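PDB 1VJK: molybdopterin converting factor, subunit 1, which probably serves, like other MoaD-type ubiquitin-like proteins, as the small sulfur-carrier subunit of molybdopterin synthase in molybdenum cofactor biosynthesis. Local coordinates for residues 32-44 / 70-83. Numbering follows the deposited sequence.
Sequences ELPEGARVRDLIE and IAVNGRYVSWDEEL
A single beta bridge pairs Arg38 with Glu82, bounded by Leu83 N to Ala37 O (2.9 Å) and Val39 N to Glu81 O (2.9 Å), and Arg40 N adds a bond to Trp79 O at 2.9 Å. The first turn of helix 39-49 thus gives two amides to carbonyls of 70-83, while Arg38, its N-cap residue, sends its own N to Asp41 OD2. On the outer side Asp80 binds two arginines. Arg40 grips Asp80 side-on, NE to Asp80 OD1 at 2.8 Å and NH2 to Asp80 OD2 at 2.8 Å, the second nearly straight (175°); a bend at chi3 (65°) turns the guanidinium to the carboxylate. Arg38, extended from CG to NE, brings NH1 to the same Asp80 OD1 at 2.9 Å from the opposite face of the carboxylate, its guanidinium 87° from that plane. Trp79 CB lies over one face of the Arg40 guanidinium, offset toward its rim, and Trp79 NE1 is hydrogen-bonded to Gly59 O. Inward, Val39 splits its branches: CG1 meets Ile70 CD1 tip to tip (3.8 Å), whereas CG2 faces Val72, Val77 and Leu83. Leu83 CD1 lies against Leu33 CD1 and Leu42 CB. Within this ubiquitin-like fold, the contact joins the start of helix 39-49 to the loop after edge strand 69-72; on the sheet side, Leu42 and Ile70 touch strand 88-92, and Leu42 and Leu83 touch strand 10-16.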
ATOM      1  N   GLU A  32      -7.293  -4.121  -8.212  1.00  8.73           N
ATOM      2  CA  GLU A  32      -7.009  -5.277  -9.053  1.00  8.64           C
ATOM      3  C   GLU A  32      -5.639  -5.091  -9.703  1.00  9.55           C
ATOM      4  O   GLU A  32      -5.358  -4.048 -10.298  1.00 12.64           O
ATOM      5  CB  GLU A  32      -8.096  -5.435 -10.108  1.00  8.46           C
ATOM      6  CG  GLU A  32      -9.481  -5.776  -9.530  1.00  9.17           C
ATOM      7  CD  GLU A  32     -10.578  -5.978 -10.581  1.00  9.86           C
ATOM      8  OE1 GLU A  32     -10.281  -6.111 -11.785  1.00  9.76           O
ATOM      9  OE2 GLU A  32     -11.783  -6.056 -10.207  1.00 11.83           O
ATOM     10  N   LEU A  33      -4.790  -6.107  -9.562  1.00  9.34           N
ATOM     11  CA  LEU A  33      -3.425  -6.072 -10.038  1.00 11.38           C
ATOM     12  C   LEU A  33      -3.186  -7.261 -10.948  1.00 12.09           C
ATOM     13  O   LEU A  33      -3.848  -8.279 -10.800  1.00 12.32           O
ATOM     14  CB  LEU A  33      -2.447  -6.122  -8.847  1.00 11.36           C
ATOM     15  CG  LEU A  33      -2.513  -4.925  -7.912  1.00 12.57           C
ATOM     16  CD1 LEU A  33      -1.715  -5.233  -6.639  1.00 16.38           C
ATOM     17  CD2 LEU A  33      -1.951  -3.708  -8.658  1.00 16.17           C
ATOM     18  N   PRO A  34      -2.255  -7.156 -11.901  1.00 12.02           N
ATOM     19  CA  PRO A  34      -1.943  -8.288 -12.771  1.00 12.22           C
ATOM     20  C   PRO A  34      -1.302  -9.437 -12.010  1.00 13.09           C
ATOM     21  O   PRO A  34      -0.682  -9.247 -10.957  1.00 13.18           O
ATOM     22  CB  PRO A  34      -0.957  -7.703 -13.799  1.00 15.67           C
ATOM     23  CG  PRO A  34      -0.984  -6.267 -13.623  1.00 15.92           C
ATOM     24  CD  PRO A  34      -1.466  -5.953 -12.242  1.00 14.04           C
ATOM     25  N   GLU A  35      -1.464 -10.632 -12.562  1.00 13.61           N
ATOM     26  CA  GLU A  35      -0.788 -11.819 -12.087  1.00 15.20           C
ATOM     27  C   GLU A  35       0.685 -11.519 -11.786  1.00 11.76           C
ATOM     28  O   GLU A  35       1.360 -10.858 -12.568  1.00 13.53           O
ATOM     29  CB  GLU A  35      -0.902 -12.913 -13.152  1.00 18.79           C
ATOM     30  CG  GLU A  35      -0.210 -14.220 -12.797  1.00 21.48           C
ATOM     31  CD  GLU A  35      -0.206 -15.225 -13.938  1.00 25.99           C
ATOM     32  OE1 GLU A  35      -1.167 -15.235 -14.746  1.00 26.36           O
ATOM     33  OE2 GLU A  35       0.757 -16.013 -14.010  1.00 28.99           O
ATOM     34  N   GLY A  36       1.151 -11.999 -10.634  1.00 10.81           N
ATOM     35  CA  GLY A  36       2.548 -11.856 -10.245  1.00 10.42           C
ATOM     36  C   GLY A  36       2.850 -10.556  -9.521  1.00 11.39           C
ATOM     37  O   GLY A  36       4.009 -10.279  -9.170  1.00 10.63           O
ATOM     38  N   ALA A  37       1.827  -9.746  -9.287  1.00  9.83           N
ATOM     39  CA  ALA A  37       2.052  -8.461  -8.649  1.00  8.36           C
ATOM     40  C   ALA A  37       2.725  -8.594  -7.317  1.00  8.18           C
ATOM     41  O   ALA A  37       2.422  -9.498  -6.521  1.00  9.72           O
ATOM     42  CB  ALA A  37       0.716  -7.704  -8.476  1.00 10.08           C
ATOM     43  N   ARG A  38       3.625  -7.643  -7.071  1.00  6.91           N
ATOM     44  CA  ARG A  38       4.369  -7.551  -5.830  1.00  6.25           C
ATOM     45  C   ARG A  38       3.973  -6.294  -5.060  1.00  6.53           C
ATOM     46  O   ARG A  38       3.357  -5.365  -5.607  1.00  7.65           O
ATOM     47  CB  ARG A  38       5.859  -7.481  -6.130  1.00  7.32           C
ATOM     48  CG  ARG A  38       6.402  -8.724  -6.772  1.00  7.48           C
ATOM     49  CD  ARG A  38       7.861  -8.577  -7.127  1.00  7.01           C
ATOM     50  NE  ARG A  38       8.295  -9.711  -7.931  1.00  7.75           N
ATOM     51  CZ  ARG A  38       9.555  -9.931  -8.268  1.00  5.69           C
ATOM     52  NH1 ARG A  38      10.478  -9.059  -7.864  1.00  6.79           N
ATOM     53  NH2 ARG A  38       9.872 -10.985  -9.006  1.00  6.73           N
ATOM     54  N   VAL A  39       4.359  -6.214  -3.792  1.00  7.59           N
ATOM     55  CA  VAL A  39       4.117  -5.009  -2.998  1.00  8.27           C
ATOM     56  C   VAL A  39       4.572  -3.732  -3.732  1.00  7.47           C
ATOM     57  O   VAL A  39       3.834  -2.723  -3.777  1.00  8.26           O
ATOM     58  CB  VAL A  39       4.759  -5.139  -1.600  1.00  9.54           C
ATOM     59  CG1 VAL A  39       4.868  -3.795  -0.873  1.00 11.79           C
ATOM     60  CG2 VAL A  39       3.980  -6.153  -0.764  1.00 10.64           C
ATOM     61  N   ARG A  40       5.762  -3.762  -4.348  1.00  7.56           N
ATOM     62  CA  ARG A  40       6.225  -2.562  -5.049  1.00  6.87           C
ATOM     63  C   ARG A  40       5.270  -2.138  -6.195  1.00  7.52           C
ATOM     64  O   ARG A  40       5.125  -0.937  -6.476  1.00  7.60           O
ATOM     65  CB  ARG A  40       7.669  -2.744  -5.551  1.00  7.01           C
ATOM     66  CG  ARG A  40       7.834  -3.791  -6.643  1.00  6.68           C
ATOM     67  CD  ARG A  40       9.243  -3.774  -7.232  1.00  7.86           C
ATOM     68  NE  ARG A  40      10.308  -4.161  -6.277  1.00  7.07           N
ATOM     69  CZ  ARG A  40      11.140  -3.321  -5.678  1.00  7.03           C
ATOM     70  NH1 ARG A  40      11.068  -1.998  -5.865  1.00  8.83           N
ATOM     71  NH2 ARG A  40      12.090  -3.825  -4.882  1.00  8.62           N
ATOM     72  N   ASP A  41       4.633  -3.117  -6.848  1.00  7.45           N
ATOM     73  CA  ASP A  41       3.692  -2.799  -7.946  1.00  6.77           C
ATOM     74  C   ASP A  41       2.456  -2.163  -7.386  1.00 10.11           C
ATOM     75  O   ASP A  41       1.911  -1.232  -7.994  1.00  8.59           O
ATOM     76  CB  ASP A  41       3.322  -4.045  -8.746  1.00  7.16           C
ATOM     77  CG  ASP A  41       4.549  -4.811  -9.244  1.00  8.07           C
ATOM     78  OD1 ASP A  41       5.480  -4.209  -9.797  1.00  8.24           O
ATOM     79  OD2 ASP A  41       4.599  -6.049  -9.112  1.00 11.04           O
ATOM     80  N   LEU A  42       2.013  -2.630  -6.231  1.00  7.40           N
ATOM     81  CA  LEU A  42       0.860  -2.012  -5.575  1.00  7.10           C
ATOM     82  C   LEU A  42       1.154  -0.562  -5.171  1.00  8.12           C
ATOM     83  O   LEU A  42       0.311   0.324  -5.398  1.00  8.17           O
ATOM     84  CB  LEU A  42       0.463  -2.831  -4.349  1.00  8.58           C
ATOM     85  CG  LEU A  42      -0.625  -2.210  -3.473  1.00  8.82           C
ATOM     86  CD1 LEU A  42      -1.960  -1.989  -4.276  1.00  9.87           C
ATOM     87  CD2 LEU A  42      -0.836  -3.067  -2.222  1.00 11.17           C
ATOM     88  N   ILE A  43       2.347  -0.307  -4.634  1.00  8.03           N
ATOM     89  CA  ILE A  43       2.725   1.055  -4.280  1.00  8.12           C
ATOM     90  C   ILE A  43       2.691   1.948  -5.518  1.00  8.50           C
ATOM     91  O   ILE A  43       2.161   3.088  -5.470  1.00  8.93           O
ATOM     92  CB  ILE A  43       4.102   1.063  -3.609  1.00  8.24           C
ATOM     93  CG1 ILE A  43       3.984   0.428  -2.232  1.00 11.45           C
ATOM     94  CG2 ILE A  43       4.662   2.511  -3.513  1.00  9.08           C
ATOM     95  CD1 ILE A  43       5.345   0.159  -1.512  1.00 11.28           C
ATOM     96  N   GLU A  44       3.232   1.461  -6.648  1.00  8.07           N
ATOM     97  CA  GLU A  44       3.148   2.265  -7.874  1.00  8.57           C
ATOM     98  C   GLU A  44       1.733   2.534  -8.330  1.00  9.86           C
ATOM     99  O   GLU A  44       1.446   3.637  -8.843  1.00  9.51           O
ATOM    100  CB  GLU A  44       3.989   1.648  -8.986  1.00  9.51           C
ATOM    101  CG  GLU A  44       5.487   1.684  -8.677  1.00 11.85           C
ATOM    102  CD  GLU A  44       5.996   3.059  -8.265  1.00 15.30           C
ATOM    103  OE1 GLU A  44       5.936   3.989  -9.099  1.00 16.48           O
ATOM    104  OE2 GLU A  44       6.444   3.222  -7.105  1.00 16.01           O
ATOM    105  N   ILE A  70       3.731   0.025   5.119  1.00 10.18           N
ATOM    106  CA  ILE A  70       2.620  -0.860   4.716  1.00 11.38           C
ATOM    107  C   ILE A  70       2.709  -2.180   5.441  1.00  9.29           C
ATOM    108  O   ILE A  70       3.776  -2.546   5.968  1.00 10.40           O
ATOM    109  CB  ILE A  70       2.544  -1.082   3.175  1.00 13.50           C
ATOM    110  CG1 ILE A  70       3.738  -1.907   2.654  1.00 13.78           C
ATOM    111  CG2 ILE A  70       2.333   0.260   2.416  1.00 13.24           C
ATOM    112  CD1 ILE A  70       3.504  -3.465   2.657  1.00 14.86           C
ATOM    113  N   ALA A  71       1.591  -2.875   5.534  1.00  9.22           N
ATOM    114  CA  ALA A  71       1.572  -4.218   6.084  1.00 10.22           C
ATOM    115  C   ALA A  71       0.628  -5.041   5.262  1.00  8.51           C
ATOM    116  O   ALA A  71      -0.417  -4.555   4.787  1.00  8.96           O
ATOM    117  CB  ALA A  71       1.145  -4.219   7.562  1.00 10.27           C
ATOM    118  N   VAL A  72       0.986  -6.295   5.048  1.00  8.81           N
ATOM    119  CA  VAL A  72       0.141  -7.233   4.323  1.00  8.84           C
ATOM    120  C   VAL A  72      -0.406  -8.264   5.284  1.00  8.64           C
ATOM    121  O   VAL A  72       0.383  -9.008   5.902  1.00  9.25           O
ATOM    122  CB  VAL A  72       0.907  -7.940   3.195  1.00  7.82           C
ATOM    123  CG1 VAL A  72      -0.020  -8.957   2.486  1.00 11.22           C
ATOM    124  CG2 VAL A  72       1.464  -6.915   2.194  1.00 11.46           C
ATOM    125  N   ASN A  73      -1.729  -8.318   5.423  1.00  8.07           N
ATOM    126  CA  ASN A  73      -2.387  -9.171   6.420  1.00  8.98           C
ATOM    127  C   ASN A  73      -1.722  -9.042   7.798  1.00  9.23           C
ATOM    128  O   ASN A  73      -1.487 -10.042   8.503  1.00 10.71           O
ATOM    129  CB  ASN A  73      -2.403 -10.625   5.941  1.00  9.40           C
ATOM    130  CG  ASN A  73      -3.086 -10.768   4.620  1.00  9.67           C
ATOM    131  OD1 ASN A  73      -4.102 -10.106   4.378  1.00 11.12           O
ATOM    132  ND2 ASN A  73      -2.548 -11.597   3.752  1.00 10.56           N
ATOM    133  N   GLY A  74      -1.428  -7.806   8.179  1.00 10.30           N
ATOM    134  CA  GLY A  74      -0.909  -7.521   9.500  1.00 10.72           C
ATOM    135  C   GLY A  74       0.577  -7.717   9.659  1.00 12.20           C
ATOM    136  O   GLY A  74       1.053  -7.649  10.791  1.00 13.45           O
ATOM    137  N   ARG A  75       1.314  -7.947   8.567  1.00  9.64           N
ATOM    138  CA  ARG A  75       2.751  -8.239   8.658  1.00 11.17           C
ATOM    139  C   ARG A  75       3.595  -7.288   7.831  1.00  9.66           C
ATOM    140  O   ARG A  75       3.208  -6.932   6.713  1.00 10.60           O
ATOM    141  CB  ARG A  75       3.033  -9.672   8.197  1.00 15.12           C
ATOM    142  CG  ARG A  75       2.353 -10.764   8.990  1.00 21.76           C
ATOM    143  CD  ARG A  75       2.390 -12.129   8.293  1.00 28.39           C
ATOM    144  NE  ARG A  75       3.756 -12.669   8.214  1.00 34.94           N
ATOM    145  CZ  ARG A  75       4.527 -12.674   7.115  1.00 36.57           C
ATOM    146  NH1 ARG A  75       4.087 -12.182   5.963  1.00 34.84           N
ATOM    147  NH2 ARG A  75       5.750 -13.185   7.172  1.00 37.68           N
ATOM    148  N   TYR A  76       4.732  -6.857   8.351  1.00 12.30           N
ATOM    149  CA  TYR A  76       5.691  -6.123   7.547  1.00 11.30           C
ATOM    150  C   TYR A  76       6.345  -7.109   6.589  1.00 14.40           C
ATOM    151  O   TYR A  76       6.691  -8.259   6.971  1.00 16.72           O
ATOM    152  CB  TYR A  76       6.766  -5.455   8.431  1.00 10.82           C
ATOM    153  CG  TYR A  76       6.239  -4.350   9.320  1.00 12.68           C
ATOM    154  CD1 TYR A  76       5.748  -3.156   8.772  1.00 12.19           C
ATOM    155  CD2 TYR A  76       6.237  -4.494  10.713  1.00 13.64           C
ATOM    156  CE1 TYR A  76       5.262  -2.136   9.585  1.00 12.24           C
ATOM    157  CE2 TYR A  76       5.744  -3.483  11.536  1.00 13.00           C
ATOM    158  CZ  TYR A  76       5.265  -2.305  10.970  1.00 14.04           C
ATOM    159  OH  TYR A  76       4.774  -1.301  11.791  1.00 12.86           O
ATOM    160  N   VAL A  77       6.501  -6.666   5.346  1.00 12.43           N
ATOM    161  CA  VAL A  77       7.060  -7.512   4.292  1.00 14.58           C
ATOM    162  C   VAL A  77       7.983  -6.702   3.386  1.00 11.55           C
ATOM    163  O   VAL A  77       8.039  -5.465   3.460  1.00 16.58           O
ATOM    164  CB  VAL A  77       5.962  -8.157   3.412  1.00 16.48           C
ATOM    165  CG1 VAL A  77       5.078  -9.117   4.210  1.00 15.57           C
ATOM    166  CG2 VAL A  77       5.130  -7.074   2.749  1.00 14.80           C
ATOM    167  N   SER A  78       8.699  -7.416   2.512  1.00 12.64           N
ATOM    168  CA  SER A  78       9.583  -6.759   1.571  1.00 12.94           C
ATOM    169  C   SER A  78       8.800  -6.176   0.383  1.00 11.98           C
ATOM    170  O   SER A  78       7.634  -6.540   0.136  1.00 13.10           O
ATOM    171  CB  SER A  78      10.631  -7.737   1.080  1.00 16.44           C
ATOM    172  OG  SER A  78      10.133  -8.483   0.013  1.00 17.81           O
ATOM    173  N   TRP A  79       9.446  -5.285  -0.361  1.00  9.66           N
ATOM    174  CA  TRP A  79       8.797  -4.741  -1.557  1.00  9.21           C
ATOM    175  C   TRP A  79       8.609  -5.779  -2.644  1.00 10.25           C
ATOM    176  O   TRP A  79       7.787  -5.609  -3.524  1.00  9.56           O
ATOM    177  CB  TRP A  79       9.558  -3.555  -2.131  1.00 10.58           C
ATOM    178  CG  TRP A  79       9.349  -2.252  -1.374  1.00 13.28           C
ATOM    179  CD1 TRP A  79       8.406  -2.004  -0.414  1.00 15.22           C
ATOM    180  CD2 TRP A  79      10.090  -1.038  -1.527  1.00 19.47           C
ATOM    181  NE1 TRP A  79       8.513  -0.706   0.034  1.00 15.77           N
ATOM    182  CE2 TRP A  79       9.539  -0.090  -0.631  1.00 18.65           C
ATOM    183  CE3 TRP A  79      11.168  -0.648  -2.335  1.00 23.51           C
ATOM    184  CZ2 TRP A  79      10.034   1.217  -0.517  1.00 22.30           C
ATOM    185  CZ3 TRP A  79      11.662   0.662  -2.217  1.00 25.91           C
ATOM    186  CH2 TRP A  79      11.091   1.570  -1.313  1.00 24.58           C
ATOM    187  N   ASP A  80       9.362  -6.869  -2.594  1.00  8.27           N
ATOM    188  CA  ASP A  80       9.231  -7.895  -3.611  1.00  6.98           C
ATOM    189  C   ASP A  80       8.338  -9.044  -3.205  1.00  6.30           C
ATOM    190  O   ASP A  80       8.176 -10.007  -3.949  1.00  9.59           O
ATOM    191  CB  ASP A  80      10.597  -8.337  -4.124  1.00  7.08           C
ATOM    192  CG  ASP A  80      11.265  -7.233  -4.855  1.00  9.64           C
ATOM    193  OD1 ASP A  80      10.752  -6.891  -5.956  1.00  8.90           O
ATOM    194  OD2 ASP A  80      12.241  -6.604  -4.376  1.00 11.22           O
ATOM    195  N   GLU A  81       7.663  -8.880  -2.059  1.00  8.87           N
ATOM    196  CA  GLU A  81       6.697  -9.872  -1.600  1.00  9.60           C
ATOM    197  C   GLU A  81       5.567  -9.980  -2.615  1.00  8.41           C
ATOM    198  O   GLU A  81       4.994  -8.955  -3.023  1.00  9.40           O
ATOM    199  CB  GLU A  81       6.158  -9.453  -0.230  1.00 11.65           C
ATOM    200  CG  GLU A  81       5.151 -10.413   0.365  1.00 13.02           C
ATOM    201  CD  GLU A  81       5.773 -11.625   1.038  1.00 19.78           C
ATOM    202  OE1 GLU A  81       7.028 -11.720   1.136  1.00 20.41           O
ATOM    203  OE2 GLU A  81       4.986 -12.505   1.463  1.00 21.62           O
ATOM    204  N   GLU A  82       5.247 -11.204  -3.009  1.00 10.63           N
ATOM    205  CA  GLU A  82       4.206 -11.450  -3.985  1.00 10.30           C
ATOM    206  C   GLU A  82       2.837 -11.358  -3.311  1.00 10.07           C
ATOM    207  O   GLU A  82       2.608 -11.980  -2.269  1.00 12.57           O
ATOM    208  CB  GLU A  82       4.462 -12.783  -4.734  1.00 16.39           C
ATOM    209  CG  GLU A  82       5.728 -12.640  -5.622  1.00 22.09           C
ATOM    210  CD  GLU A  82       6.470 -13.930  -5.978  1.00 26.57           C
ATOM    211  OE1 GLU A  82       5.845 -15.014  -5.961  1.00 28.17           O
ATOM    212  OE2 GLU A  82       7.700 -13.839  -6.308  1.00 23.77           O
ATOM    213  N   LEU A  83       1.950 -10.546  -3.890  1.00  9.63           N
ATOM    214  CA  LEU A  83       0.583 -10.424  -3.384  1.00 10.02           C
ATOM    215  C   LEU A  83      -0.304 -11.564  -3.839  1.00 11.14           C
ATOM    216  O   LEU A  83      -0.117 -12.113  -4.923  1.00 10.65           O
ATOM    217  CB  LEU A  83       0.017  -9.095  -3.838  1.00  9.64           C
ATOM    218  CG  LEU A  83       0.748  -7.896  -3.218  1.00 10.20           C
ATOM    219  CD1 LEU A  83       0.397  -6.613  -3.960  1.00 12.41           C
ATOM    220  CD2 LEU A  83       0.409  -7.758  -1.734  1.00 13.76           C
TER
HETATM  221  O   HOH W   1       1.761 -12.203  -6.944  1.00 21.72           O
HETATM  222  O   HOH W   2       8.681 -13.819  -8.917  1.00 28.99           O